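Local coordinates for protein avidin (Gallus gallus, PDB 4U46) that belongs to the tetrameric avidin family of biotin-binding proteins, here as an engineered mutant probably meant to bind other small molecules, at residues G12-T15 against N21-I24. Residues are numbered along the deposited sequence; the frame is centred on the assembly and turned at random.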
loop_
_atom_site.group_PDB
_atom_site.type_symbol
_atom_site.label_atom_id
_atom_site.label_comp_id
_atom_site.label_asym_id
_atom_site.label_seq_id
_atom_site.Cartn_x
_atom_site.Cartn_y
_atom_site.Cartn_z
ATOM N N GLY A 12 -14.071 2.638 23.350
ATOM C CA GLY A 12 -14.030 4.093 23.648
ATOM C C GLY A 12 -14.061 5.031 22.469
ATOM O O GLY A 12 -14.372 4.634 21.338
ATOM N N LYS A 13 -13.688 6.292 22.728
ATOM C CA LYS A 13 -13.690 7.331 21.739
ATOM C C LYS A 13 -12.280 7.757 21.402
ATOM O O LYS A 13 -11.454 7.959 22.308
ATOM C CB LYS A 13 -14.477 8.553 22.231
ATOM C CG LYS A 13 -15.961 8.259 22.428
ATOM C CD LYS A 13 -16.764 9.515 22.756
ATOM C CE LYS A 13 -18.084 9.188 23.460
ATOM N NZ LYS A 13 -19.155 8.718 22.529
ATOM N N TRP A 14 -12.043 7.896 20.093
ATOM C CA TRP A 14 -10.751 8.198 19.496
ATOM C C TRP A 14 -10.802 9.387 18.565
ATOM O O TRP A 14 -11.813 9.662 17.897
ATOM C CB TRP A 14 -10.212 6.980 18.724
ATOM C CG TRP A 14 -10.090 5.765 19.560
ATOM C CD1 TRP A 14 -11.044 4.859 19.791
ATOM C CD2 TRP A 14 -8.930 5.339 20.321
ATOM N NE1 TRP A 14 -10.586 3.889 20.640
ATOM C CE2 TRP A 14 -9.291 4.163 20.988
ATOM C CE3 TRP A 14 -7.632 5.831 20.467
ATOM C CZ2 TRP A 14 -8.390 3.427 21.778
ATOM C CZ3 TRP A 14 -6.749 5.152 21.262
ATOM C CH2 TRP A 14 -7.133 3.939 21.929
ATOM N N THR A 15 -9.676 10.082 18.460
ATOM C CA THR A 15 -9.547 11.119 17.475
ATOM C C THR A 15 -8.216 10.992 16.773
ATOM O O THR A 15 -7.260 10.427 17.335
ATOM C CB THR A 15 -9.749 12.536 18.111
ATOM O OG1 THR A 15 -9.754 13.495 17.081
ATOM C CG2 THR A 15 -8.629 12.867 19.072
ATOM N N ASN A 21 -13.218 11.356 14.208
ATOM C CA ASN A 21 -13.427 10.684 15.470
ATOM C C ASN A 21 -14.028 9.294 15.241
ATOM O O ASN A 21 -14.687 9.027 14.223
ATOM C CB ASN A 21 -14.366 11.460 16.374
ATOM C CG ASN A 21 -13.841 12.854 16.763
ATOM O OD1 ASN A 21 -14.598 13.643 17.292
ATOM N ND2 ASN A 21 -12.574 13.145 16.519
ATOM N N MET A 22 -13.791 8.385 16.160
ATOM C CA MET A 22 -14.559 7.176 16.130
ATOM C C MET A 22 -14.860 6.713 17.532
ATOM O O MET A 22 -14.198 7.084 18.515
ATOM C CB MET A 22 -13.948 6.083 15.233
ATOM C CG MET A 22 -12.521 5.761 15.436
ATOM S SD MET A 22 -11.920 4.231 14.621
ATOM C CE MET A 22 -10.514 4.061 15.730
ATOM N N THR A 23 -15.922 5.957 17.615
ATOM C CA THR A 23 -16.374 5.419 18.834
ATOM C C THR A 23 -16.523 3.938 18.601
ATOM O O THR A 23 -17.251 3.513 17.682
ATOM C CB THR A 23 -17.734 6.020 19.227
ATOM O OG1 THR A 23 -17.553 7.413 19.504
ATOM C CG2 THR A 23 -18.284 5.339 20.454
ATOM N N ILE A 24 -15.844 3.168 19.445
ATOM C CA ILE A 24 -15.863 1.741 19.364
ATOM C C ILE A 24 -16.472 1.193 20.620
ATOM O O ILE A 24 -16.124 1.606 21.733
ATOM C CB ILE A 24 -14.443 1.210 19.167
ATOM C CG1 ILE A 24 -13.928 1.726 17.816
ATOM C CG2 ILE A 24 -14.445 -0.330 19.288
ATOM C CD1 ILE A 24 -12.511 1.346 17.494
#
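Trp-14 and Met-22 face each other as a hydrogen-bonded antiparallel pair, and their side chains cover the same inward face of the sheet. The backbone bond from Trp-14 N to Met-22 O measures 2.8 Å, and its return, Met-22 N to Trp-14 O, is more bent, with an N-H...O angle of 153°. Gly-12 and Ile-24 repeat this double pairing with straighter bonds. Met-22 holds CG between its backbone N and carbonyl carbon (chi1 50°), then runs extended, which carries the methyl across obliquely to the indole: CE lies 4.2 Å from Trp-14 CD1. The CD1 methyl of Ile-24 comes obliquely to the ring, 4.4 Å from Trp-14 CD1. Trp-14 NE1 hydrogen-bonds to Leu-10 O, so the buried indole has its polar atom satisfied, while Leu-97 and Phe-124 pack on the same side chain.

The opposite face carries Lys-13, Thr-23, Thr-15 and Asn-21, partly or fully exposed. Lys-13 and Thr-23 run side by side; the contact is made by methylene carbon, Lys-13 CG standing 3.4 Å from Thr-23 OG1. A bend at chi4 (-79°) turns the ammonium back toward Thr-23, but NZ remains 3.7 Å from its OG1. Thr-15 and Asn-21 also lie alongside each other. Asn-21 ND2 is 2.9 Å from Thr-15 OG1, yet the angle is too poor for a hydrogen bond; OG1 instead pairs with Arg-17 N in the turn and His-20 O at the start of the second strand.

In this first hairpin of the avidin barrel, strand 12-15 also pairs with strand 117-126, closing the barrel, and strand 20-24 with strand 32-40. Its chemistry implies that four backbone bonds set the register, apolar contacts at Trp-14 CD1 join the inner face, and Thr-15 OG1 adds a cross-strand bond through His-20 O.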